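Local coordinates for protein transcriptional regulator (Streptococcus dysgalactiae, PDB 4YV9) that binds SHP peptide pheromones in quorum sensing and probably regulates transcription by binding DNA, and is held here in complex with the cyclic peptide cyclosporin A, at residues 134-140 with 162-167; 141-146 with 180-184; 225-229 with 249-254; 244-248 with 269-274. All blocks are in the same frame, centred on the assembly; numbering follows the deposited sequence.

Contact 1 of 4, residues 134-140 with 162-167; sequences LFSVEQW and LLTKEM
Residues 134 and 135 are helical; Val137, Gln139 and Trp140 are extended (psi 142°, 124° and 127°), with a kink at Glu138 (psi -34°), beside helical residues 162-167. Nearest CA pairs are Phe135-Leu163 at 6.8 Å and Trp140-Met167 at 6.0 Å. Leu163 (m, t) is the knob: its CD2 fills the hollow between Leu134 (CB 3.8 Å), Trp140 (CZ2 4.2 Å) and the Phe135 ring face, 3.4 Å from that ring's centroid and 5° off the normal, a CH-pi contact. Phe135 (chi1 m) sets CZ 3.9 Å from Leu162 CB at its edge. One helical turn beyond Leu163, selenomethionine Met167 lies against a face of Trp140 (chi1 m), CB 3.5 Å from the six-membered-ring centroid; SE, 4.9 Å away and oblique, adds a Met-aromatic contact. Helix 124-136 and the loop after it pack on helix 157-169, the next helix but one, as in TPR-like repeats; Leu148 of helix 142-151 touches Trp140 and Met167, and Val184 of helix 179-197 touches Met167.

Contact 2 of 4, residues 141-146 with 180-184; sequences GYYEII and NKTLV
Ile145, Leu183 and Asn180 carry most of this buried contact between nearly parallel helices. The axes of 142-146 and 180-184 approach to 10.5 Å at a crossing angle of 17°, with CA pairs Tyr142-Asn180 at 6.2 Å and Ile145-Val184 at 7.1 Å. Ile145 (m, t) points across the gap: its CD1 lies 3.8 Å from Val184 CG2 and 3.9 Å from Asn180 CB, and its CG2 is 3.9 Å from Leu183 CB. Leu183 (m, t) reaches back, CD1 lying 3.6 Å from Tyr142 CE1 and 4.2 Å from Ile146 CD1. Asn180 (chi1 m) brings OD1 to the edge of the Tyr142 ring, 3.9 Å from Tyr142 CB. Gly141 is the N-cap residue, its N donating to Glu144 OE1 at 2.8 Å. Both Asn180 ND2 and Tyr142 N hydrogen-bond to Glu61 of the second subunit. Tyr142, Ile146 and Leu183 also pack on the bound peptide. The chemistry thus divides: apolar packing joins the two repeat-domain helices and lines the ligand site, while polar groups at their start serve the dimer.

Contact 3 of 4, residues 225-229 with 249-254; sequences TVFLY and QALQIF
Two helices of a C-terminal hairpin pack antiparallel here: the axes of 225-229 and 249-254 come within 8.8 Å, with 151° between their directions and a signed crossing angle of -151°. The closest CA pair, Tyr229 to Ala250 at 5.5 Å, sets the register, the small alanine letting the backbones approach. Packing surrounds the Ala250 methyl: its CB is 3.8 Å from Tyr229 CB and 4.1 Å from Leu228 CD2, and the carbonyl Thr225 O is 3.6 Å from Ala250 CB, a van der Waals contact. Leu228 (t, p) puts the same CD2 4.1 Å from Ile253 CD1 and 4.0 Å from Gln249 CB. Aromatic contacts lie further round the interface. Phe254 (chi1 m) offers a ring face to Thr225, whose CG2 is 4.0 Å from the centroid and 24° off the normal, a CH-pi contact; at the ring edge, Val226 CG2 is 4.1 Å from Phe254 CZ. Tyr229 (chi1 t) sends CE2 to within 4.3 Å of Leu251 CD2, and its ring meets Tyr266 of helix 260-273 edge-to-face. The hydroxyl Thr225 OG1, 3.5 Å from Ile253 CG2, makes only van der Waals contact there; it hydrogen-bonds to Phe221 O. Leu257 of the second subunit packs on Thr225 and Ile253, while Val226 touches the bound peptide. With no hydrogen bond or salt bridge between these two segments, the contact rests on shape and largely apolar burial.

Contact 4 of 4, residues 244-248 with 269-274; sequences KDDMR and HYRKEV
The antiparallel helical hairpin of helices 242-256 and 260-273 ends the modelled chain and brings 244-248 against 269-274 in a surface contact no other protein chain touches. The axes of 244-248 and 269-273 lie at 154° and come no closer than 11.6 Å, so long side chains bridge the gap. CA pairs are Met247-Tyr270 at 7.6 Å and Lys244-Val274 at 7.9 Å. Tyr270 (chi1 t) points across: its OH lies 3.9 Å from Lys244 CB and 3.7 Å from Arg248 CD, over one face of the Arg248 guanidinium. Selenomethionine Met247 (m, t) meets the ring edge, CB 3.8 Å from Tyr270 CD1, with SE 5.5 Å from the centroid in an oblique Met-aromatic contact; its CE reaches Val274 CG2 at 3.9 Å. Lys244 (chi1 m, chi2 to chi4 t) brings CE to 3.5 Å from Val274 CG1. Arg248 NH2 forms a very short salt bridge, 2.3 Å, to Asp245 OD1. Helix 221-236 packs beside both partners: Tyr229 touches Met247 and Tyr270, and Leu236 touches Val274.

In the fold
Along the superhelical repeat domain the contacts form two groups. Contacts 1 and 2 have centres 11 Å apart and touch directly, Met167 CG lying 3.8 Å from Val184 CG2 and Leu134 CD2 3.6 Å from Glu144 CB. Contacts 3 and 4 share helix 242-256, with centres 10 Å apart; there Tyr229 OH lies 3.0 Å from both His269 ND1 and Tyr270 N. Between the groups, contacts 2 and 3 are about 10 Å apart at their nearest atoms, yet both reach the bound cyclic peptide, contact 2 through Tyr142, Ile146 and Leu183, contact 3 through Val226. Contacts 1, 2 and 3 also touch the second subunit.

Contact 1 of 4, residues 134-140 with 162-167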
# COMPACT_ATOMS: atom_id res chain seq x y z
N LEU B 134 8.99 -22.95 -0.71
CA LEU B 134 7.97 -22.08 -1.30
C LEU B 134 6.74 -22.87 -1.74
O LEU B 134 5.59 -22.41 -1.57
CB LEU B 134 8.55 -21.30 -2.49
CG LEU B 134 9.52 -20.17 -2.13
CD1 LEU B 134 10.06 -19.50 -3.39
CD2 LEU B 134 8.84 -19.13 -1.25
N PHE B 135 6.97 -24.06 -2.28
CA PHE B 135 5.86 -24.94 -2.64
C PHE B 135 5.11 -25.42 -1.39
O PHE B 135 3.92 -25.72 -1.45
CB PHE B 135 6.35 -26.15 -3.45
CG PHE B 135 6.50 -25.87 -4.92
CD1 PHE B 135 5.40 -25.49 -5.67
CD2 PHE B 135 7.73 -26.00 -5.54
CE1 PHE B 135 5.52 -25.24 -7.03
CE2 PHE B 135 7.86 -25.75 -6.89
CZ PHE B 135 6.76 -25.37 -7.65
N SER B 136 5.81 -25.48 -0.26
CA SER B 136 5.26 -26.04 0.98
C SER B 136 4.37 -25.07 1.75
O SER B 136 3.61 -25.48 2.62
CB SER B 136 6.39 -26.53 1.89
OG SER B 136 6.93 -25.47 2.66
N VAL B 137 4.47 -23.78 1.43
CA VAL B 137 3.71 -22.74 2.12
C VAL B 137 2.23 -22.69 1.66
O VAL B 137 1.94 -22.89 0.49
CB VAL B 137 4.40 -21.37 1.89
CG1 VAL B 137 3.49 -20.24 2.25
CG2 VAL B 137 5.71 -21.29 2.71
N GLU B 138 1.29 -22.44 2.59
CA GLU B 138 -0.14 -22.41 2.25
C GLU B 138 -0.65 -21.02 1.85
O GLU B 138 -1.56 -20.88 1.02
CB GLU B 138 -0.98 -22.95 3.41
CG GLU B 138 -0.71 -24.39 3.78
CD GLU B 138 -1.13 -25.38 2.69
OE1 GLU B 138 -2.03 -25.07 1.87
OE2 GLU B 138 -0.56 -26.50 2.68
N GLN B 139 -0.07 -20.00 2.47
CA GLN B 139 -0.26 -18.60 2.14
C GLN B 139 1.03 -17.83 2.04
O GLN B 139 1.84 -17.79 2.96
CB GLN B 139 -1.23 -17.97 3.14
CG GLN B 139 -0.81 -16.75 3.98
CD GLN B 139 -2.05 -16.09 4.57
OE1 GLN B 139 -3.08 -16.76 4.66
NE2 GLN B 139 -1.93 -14.84 5.10
N TRP B 140 1.20 -17.21 0.89
CA TRP B 140 2.39 -16.46 0.57
C TRP B 140 2.30 -15.10 1.23
O TRP B 140 1.30 -14.39 1.08
CB TRP B 140 2.52 -16.33 -0.94
CG TRP B 140 2.98 -17.56 -1.63
CD1 TRP B 140 2.44 -18.80 -1.56
CD2 TRP B 140 4.10 -17.66 -2.53
NE1 TRP B 140 3.14 -19.67 -2.35
CE2 TRP B 140 4.17 -18.99 -2.96
CE3 TRP B 140 5.04 -16.75 -2.99
CZ2 TRP B 140 5.15 -19.45 -3.84
CZ3 TRP B 140 6.02 -17.19 -3.88
CH2 TRP B 140 6.06 -18.53 -4.29
N LEU B 162 5.32 -22.42 -12.17
CA LEU B 162 4.49 -23.14 -11.21
C LEU B 162 4.46 -22.43 -9.86
O LEU B 162 3.42 -22.39 -9.20
CB LEU B 162 4.98 -24.58 -11.05
CG LEU B 162 4.76 -25.48 -12.26
CD1 LEU B 162 5.21 -26.91 -11.99
CD2 LEU B 162 3.30 -25.44 -12.70
N LEU B 163 5.59 -21.86 -9.47
CA LEU B 163 5.68 -21.10 -8.23
C LEU B 163 4.86 -19.83 -8.33
O LEU B 163 4.23 -19.41 -7.35
CB LEU B 163 7.14 -20.75 -7.89
CG LEU B 163 7.97 -21.87 -7.27
CD1 LEU B 163 9.44 -21.45 -7.14
CD2 LEU B 163 7.39 -22.28 -5.92
N THR B 164 4.86 -19.22 -9.51
CA THR B 164 4.10 -18.00 -9.73
C THR B 164 2.60 -18.29 -9.59
O THR B 164 1.88 -17.51 -8.95
CB THR B 164 4.40 -17.38 -11.11
OG1 THR B 164 5.81 -17.11 -11.21
CG2 THR B 164 3.63 -16.08 -11.29
N LYS B 165 2.15 -19.40 -10.18
CA LYS B 165 0.75 -19.84 -10.06
C LYS B 165 0.35 -20.02 -8.59
O LYS B 165 -0.73 -19.62 -8.19
CB LYS B 165 0.50 -21.16 -10.82
CG LYS B 165 0.34 -21.01 -12.33
CD LYS B 165 -0.03 -22.34 -13.00
CE LYS B 165 -1.44 -22.77 -12.62
NZ LYS B 165 -1.84 -24.04 -13.28
N GLU B 166 1.23 -20.65 -7.81
CA GLU B 166 0.98 -20.82 -6.39
C GLU B 166 0.81 -19.47 -5.71
O GLU B 166 -0.15 -19.26 -4.97
CB GLU B 166 2.11 -21.61 -5.73
CG GLU B 166 2.10 -23.08 -6.08
CD GLU B 166 0.72 -23.70 -5.95
OE1 GLU B 166 0.16 -23.72 -4.83
OE2 GLU B 166 0.17 -24.14 -6.98
N MSE B 167 1.72 -18.54 -6.00
CA MSE B 167 1.73 -17.23 -5.35
C MSE B 167 0.50 -16.38 -5.66
O MSE B 167 -0.10 -15.79 -4.76
CB MSE B 167 2.98 -16.45 -5.75
CG MSE B 167 2.95 -14.99 -5.32
SE MSE B 167 4.47 -14.04 -6.15
CE MSE B 167 3.89 -14.16 -8.01

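Contact 2 of 4, residues 141-146 with 180-184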
# COMPACT_ATOMS: atom_id res chain seq x y z
N GLY B 141 3.33 -14.74 1.98
CA GLY B 141 3.38 -13.44 2.61
C GLY B 141 4.50 -12.66 1.97
O GLY B 141 5.09 -13.11 0.99
N TYR B 142 4.77 -11.47 2.51
CA TYR B 142 5.87 -10.64 2.03
C TYR B 142 7.19 -11.42 1.90
O TYR B 142 7.89 -11.31 0.89
CB TYR B 142 6.04 -9.46 2.99
CG TYR B 142 7.03 -8.41 2.57
CD1 TYR B 142 6.72 -7.50 1.58
CD2 TYR B 142 8.28 -8.31 3.20
CE1 TYR B 142 7.64 -6.51 1.19
CE2 TYR B 142 9.19 -7.33 2.83
CZ TYR B 142 8.86 -6.43 1.82
OH TYR B 142 9.76 -5.46 1.46
N TYR B 143 7.50 -12.22 2.92
CA TYR B 143 8.72 -13.05 2.94
C TYR B 143 8.87 -13.93 1.71
O TYR B 143 9.89 -13.88 1.00
CB TYR B 143 8.71 -13.93 4.20
CG TYR B 143 9.96 -14.75 4.51
CD1 TYR B 143 11.17 -14.14 4.76
CD2 TYR B 143 9.88 -16.15 4.62
CE1 TYR B 143 12.29 -14.87 5.10
CE2 TYR B 143 11.00 -16.89 4.96
CZ TYR B 143 12.20 -16.25 5.19
OH TYR B 143 13.33 -16.95 5.53
N GLU B 144 7.85 -14.74 1.44
CA GLU B 144 7.92 -15.69 0.33
C GLU B 144 7.95 -14.97 -1.00
O GLU B 144 8.66 -15.39 -1.92
CB GLU B 144 6.74 -16.67 0.39
CG GLU B 144 6.82 -17.68 1.53
CD GLU B 144 6.40 -17.11 2.89
OE1 GLU B 144 5.63 -16.12 2.94
OE2 GLU B 144 6.86 -17.64 3.92
N ILE B 145 7.20 -13.88 -1.10
CA ILE B 145 7.14 -13.10 -2.33
C ILE B 145 8.49 -12.45 -2.63
O ILE B 145 8.97 -12.48 -3.77
CB ILE B 145 6.03 -11.99 -2.24
CG1 ILE B 145 4.64 -12.61 -2.09
CG2 ILE B 145 6.06 -11.09 -3.48
CD1 ILE B 145 3.59 -11.59 -1.62
N ILE B 146 9.12 -11.88 -1.61
CA ILE B 146 10.42 -11.23 -1.81
C ILE B 146 11.53 -12.26 -2.10
O ILE B 146 12.42 -12.04 -2.94
CB ILE B 146 10.80 -10.39 -0.58
CG1 ILE B 146 9.82 -9.21 -0.42
CG2 ILE B 146 12.26 -9.87 -0.67
CD1 ILE B 146 9.86 -8.23 -1.55
N ASN B 180 1.14 -6.46 -0.63
CA ASN B 180 1.47 -7.76 -1.22
C ASN B 180 0.83 -7.98 -2.59
O ASN B 180 1.40 -8.66 -3.43
CB ASN B 180 1.08 -8.91 -0.30
CG ASN B 180 1.96 -8.99 0.92
OD1 ASN B 180 2.95 -8.25 1.02
ND2 ASN B 180 1.59 -9.84 1.88
N LYS B 181 -0.34 -7.41 -2.81
CA LYS B 181 -1.03 -7.56 -4.09
C LYS B 181 -0.25 -6.86 -5.20
O LYS B 181 -0.09 -7.37 -6.32
CB LYS B 181 -2.46 -7.02 -3.99
CG LYS B 181 -3.26 -7.20 -5.26
CD LYS B 181 -4.66 -6.62 -5.12
CE LYS B 181 -5.48 -6.88 -6.37
NZ LYS B 181 -6.92 -6.48 -6.20
N THR B 182 0.24 -5.67 -4.90
CA THR B 182 1.02 -4.93 -5.88
C THR B 182 2.31 -5.70 -6.22
O THR B 182 2.67 -5.85 -7.40
CB THR B 182 1.31 -3.51 -5.36
OG1 THR B 182 0.07 -2.79 -5.33
CG2 THR B 182 2.26 -2.77 -6.28
N LEU B 183 2.97 -6.24 -5.21
CA LEU B 183 4.16 -7.06 -5.45
C LEU B 183 3.82 -8.29 -6.29
O LEU B 183 4.52 -8.58 -7.26
CB LEU B 183 4.82 -7.49 -4.13
CG LEU B 183 5.59 -6.41 -3.38
CD1 LEU B 183 5.90 -6.82 -1.95
CD2 LEU B 183 6.88 -6.09 -4.11
N VAL B 184 2.78 -9.03 -5.91
CA VAL B 184 2.36 -10.20 -6.69
C VAL B 184 2.08 -9.83 -8.15
O VAL B 184 2.40 -10.59 -9.08
CB VAL B 184 1.12 -10.88 -6.08
CG1 VAL B 184 0.54 -11.89 -7.06
CG2 VAL B 184 1.47 -11.56 -4.75

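Contact 3 of 4, residues 225-229 with 249-254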
# COMPACT_ATOMS: atom_id res chain seq x y z
N THR B 225 1.00 0.36 -16.90
CA THR B 225 1.83 0.88 -18.00
C THR B 225 2.79 -0.18 -18.51
O THR B 225 2.94 -0.36 -19.71
CB THR B 225 2.63 2.10 -17.58
OG1 THR B 225 1.73 3.14 -17.18
CG2 THR B 225 3.51 2.60 -18.73
N VAL B 226 3.43 -0.89 -17.58
CA VAL B 226 4.33 -1.98 -17.96
C VAL B 226 3.54 -3.08 -18.65
O VAL B 226 3.96 -3.61 -19.68
CB VAL B 226 5.09 -2.53 -16.72
CG1 VAL B 226 5.80 -3.83 -17.05
CG2 VAL B 226 6.09 -1.49 -16.20
N PHE B 227 2.37 -3.41 -18.10
CA PHE B 227 1.50 -4.43 -18.71
C PHE B 227 1.02 -4.01 -20.10
O PHE B 227 0.87 -4.85 -20.98
CB PHE B 227 0.31 -4.71 -17.80
CG PHE B 227 -0.56 -5.84 -18.26
CD1 PHE B 227 -0.02 -7.09 -18.53
CD2 PHE B 227 -1.92 -5.67 -18.40
CE1 PHE B 227 -0.83 -8.14 -18.95
CE2 PHE B 227 -2.73 -6.71 -18.82
CZ PHE B 227 -2.18 -7.95 -19.09
N LEU B 228 0.78 -2.72 -20.31
CA LEU B 228 0.45 -2.24 -21.66
C LEU B 228 1.58 -2.61 -22.62
O LEU B 228 1.34 -3.05 -23.74
CB LEU B 228 0.24 -0.72 -21.66
CG LEU B 228 -0.05 -0.05 -23.01
CD1 LEU B 228 -1.30 -0.64 -23.63
CD2 LEU B 228 -0.21 1.44 -22.78
N TYR B 229 2.81 -2.45 -22.16
CA TYR B 229 3.96 -2.70 -23.02
C TYR B 229 4.13 -4.19 -23.28
O TYR B 229 4.26 -4.62 -24.41
CB TYR B 229 5.25 -2.14 -22.41
CG TYR B 229 6.43 -2.28 -23.33
CD1 TYR B 229 7.17 -3.46 -23.38
CD2 TYR B 229 6.82 -1.23 -24.15
CE1 TYR B 229 8.25 -3.60 -24.22
CE2 TYR B 229 7.91 -1.36 -24.99
CZ TYR B 229 8.61 -2.55 -25.02
OH TYR B 229 9.69 -2.69 -25.86
N GLN B 249 2.61 3.52 -26.99
CA GLN B 249 1.81 4.25 -26.00
C GLN B 249 2.44 4.17 -24.60
O GLN B 249 2.52 5.17 -23.88
CB GLN B 249 0.37 3.72 -25.97
CG GLN B 249 -0.42 4.06 -27.23
CD GLN B 249 -1.76 3.37 -27.27
OE1 GLN B 249 -2.12 2.67 -26.33
NE2 GLN B 249 -2.51 3.55 -28.35
N ALA B 250 2.89 2.98 -24.23
CA ALA B 250 3.55 2.81 -22.93
C ALA B 250 4.79 3.67 -22.85
O ALA B 250 5.05 4.29 -21.82
CB ALA B 250 3.90 1.35 -22.68
N LEU B 251 5.56 3.74 -23.94
CA LEU B 251 6.77 4.56 -23.97
C LEU B 251 6.41 6.02 -23.71
O LEU B 251 7.08 6.70 -22.93
CB LEU B 251 7.51 4.44 -25.31
CG LEU B 251 8.20 3.11 -25.63
CD1 LEU B 251 8.88 3.12 -27.02
CD2 LEU B 251 9.19 2.75 -24.54
N GLN B 252 5.37 6.49 -24.40
CA GLN B 252 4.88 7.86 -24.24
C GLN B 252 4.52 8.16 -22.78
O GLN B 252 4.79 9.26 -22.27
CB GLN B 252 3.65 8.11 -25.12
CG GLN B 252 3.91 8.13 -26.62
CD GLN B 252 2.64 8.38 -27.42
OE1 GLN B 252 1.97 9.41 -27.26
NE2 GLN B 252 2.29 7.43 -28.29
N ILE B 253 3.89 7.20 -22.11
CA ILE B 253 3.52 7.37 -20.70
C ILE B 253 4.77 7.63 -19.84
O ILE B 253 4.84 8.63 -19.12
CB ILE B 253 2.74 6.14 -20.17
CG1 ILE B 253 1.39 6.05 -20.89
CG2 ILE B 253 2.51 6.25 -18.67
CD1 ILE B 253 0.56 4.84 -20.53
N PHE B 254 5.77 6.75 -19.92
CA PHE B 254 7.04 6.95 -19.22
C PHE B 254 7.61 8.34 -19.53
O PHE B 254 8.06 9.06 -18.64
CB PHE B 254 8.08 5.89 -19.63
CG PHE B 254 7.76 4.50 -19.17
CD1 PHE B 254 7.28 4.26 -17.89
CD2 PHE B 254 7.98 3.42 -20.01
CE1 PHE B 254 7.00 2.96 -17.47
CE2 PHE B 254 7.69 2.13 -19.60
CZ PHE B 254 7.21 1.89 -18.33

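Contact 4 of 4, residues 244-248 with 269-274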
# COMPACT_ATOMS: atom_id res chain seq x y z
N LYS B 244 2.45 -3.10 -31.44
CA LYS B 244 3.44 -2.04 -31.53
C LYS B 244 2.83 -0.71 -31.10
O LYS B 244 3.50 0.11 -30.49
CB LYS B 244 4.00 -1.91 -32.96
CG LYS B 244 4.79 -3.11 -33.48
CD LYS B 244 5.26 -2.88 -34.92
CE LYS B 244 6.03 -4.09 -35.47
NZ LYS B 244 6.49 -3.92 -36.88
N ASP B 245 1.56 -0.47 -31.44
CA ASP B 245 0.90 0.74 -30.97
C ASP B 245 0.84 0.75 -29.44
O ASP B 245 1.13 1.77 -28.81
CB ASP B 245 -0.51 0.84 -31.55
CG ASP B 245 -0.52 0.95 -33.06
OD1 ASP B 245 0.48 1.44 -33.63
OD2 ASP B 245 -1.54 0.55 -33.67
N ASP B 246 0.49 -0.38 -28.85
CA ASP B 246 0.46 -0.48 -27.39
C ASP B 246 1.82 -0.17 -26.76
O ASP B 246 1.90 0.58 -25.79
CB ASP B 246 -0.02 -1.86 -26.96
CG ASP B 246 -1.47 -2.11 -27.31
OD1 ASP B 246 -2.17 -1.15 -27.71
OD2 ASP B 246 -1.92 -3.27 -27.17
N MSE B 247 2.88 -0.73 -27.34
CA MSE B 247 4.22 -0.51 -26.80
C MSE B 247 4.62 0.96 -26.93
O MSE B 247 5.21 1.53 -26.00
CB MSE B 247 5.24 -1.41 -27.51
CG MSE B 247 5.09 -2.89 -27.17
SE MSE B 247 5.97 -4.10 -28.45
CE MSE B 247 7.61 -4.45 -27.48
N ARG B 248 4.31 1.57 -28.07
CA ARG B 248 4.64 2.99 -28.26
C ARG B 248 3.86 3.88 -27.29
O ARG B 248 4.38 4.89 -26.82
CB ARG B 248 4.40 3.41 -29.70
CG ARG B 248 5.60 3.15 -30.60
CD ARG B 248 5.31 3.48 -32.06
NE ARG B 248 4.09 2.83 -32.51
CZ ARG B 248 3.84 2.48 -33.76
NH1 ARG B 248 4.74 2.72 -34.71
NH2 ARG B 248 2.70 1.89 -34.07
N HIS B 269 14.47 -1.86 -25.47
CA HIS B 269 13.81 -3.13 -25.75
C HIS B 269 13.05 -3.05 -27.06
O HIS B 269 13.15 -3.94 -27.91
CB HIS B 269 12.85 -3.51 -24.61
CG HIS B 269 12.23 -4.87 -24.76
ND1 HIS B 269 11.33 -5.18 -25.75
CD2 HIS B 269 12.39 -6.00 -24.03
CE1 HIS B 269 10.95 -6.44 -25.63
NE2 HIS B 269 11.58 -6.96 -24.59
N TYR B 270 12.30 -1.96 -27.23
CA TYR B 270 11.56 -1.71 -28.46
C TYR B 270 12.46 -1.70 -29.72
O TYR B 270 12.23 -2.47 -30.65
CB TYR B 270 10.79 -0.39 -28.36
CG TYR B 270 9.80 -0.19 -29.49
CD1 TYR B 270 8.49 -0.62 -29.38
CD2 TYR B 270 10.20 0.42 -30.68
CE1 TYR B 270 7.59 -0.45 -30.43
CE2 TYR B 270 9.31 0.60 -31.73
CZ TYR B 270 8.00 0.17 -31.59
OH TYR B 270 7.12 0.34 -32.63
N ARG B 271 13.48 -0.85 -29.74
CA ARG B 271 14.37 -0.76 -30.90
C ARG B 271 15.06 -2.09 -31.23
O ARG B 271 15.37 -2.36 -32.39
CB ARG B 271 15.43 0.33 -30.68
CG ARG B 271 14.94 1.73 -30.99
CD ARG B 271 16.05 2.76 -30.81
NE ARG B 271 16.62 2.69 -29.46
CZ ARG B 271 16.95 3.75 -28.73
NH1 ARG B 271 17.46 3.58 -27.52
NH2 ARG B 271 16.78 4.98 -29.20
N LYS B 272 15.30 -2.90 -30.20
CA LYS B 272 15.94 -4.20 -30.40
C LYS B 272 14.96 -5.26 -30.92
O LYS B 272 15.19 -5.87 -31.96
CB LYS B 272 16.57 -4.69 -29.09
CG LYS B 272 16.73 -6.20 -28.98
CD LYS B 272 18.18 -6.64 -29.02
CE LYS B 272 18.36 -8.01 -28.37
NZ LYS B 272 19.45 -8.80 -29.01
N GLU B 273 13.86 -5.46 -30.20
CA GLU B 273 12.94 -6.55 -30.52
C GLU B 273 11.95 -6.19 -31.64
O GLU B 273 11.34 -7.08 -32.23
CB GLU B 273 12.18 -6.99 -29.27
CG GLU B 273 13.08 -7.57 -28.19
CD GLU B 273 13.69 -8.91 -28.58
OE1 GLU B 273 13.11 -9.96 -28.22
OE2 GLU B 273 14.75 -8.92 -29.24
N VAL B 274 11.80 -4.91 -31.93
CA VAL B 274 10.83 -4.48 -32.94
C VAL B 274 11.52 -3.82 -34.13
O VAL B 274 11.82 -2.63 -34.10
CB VAL B 274 9.79 -3.51 -32.35
CG1 VAL B 274 8.70 -3.22 -33.37
CG2 VAL B 274 9.20 -4.07 -31.07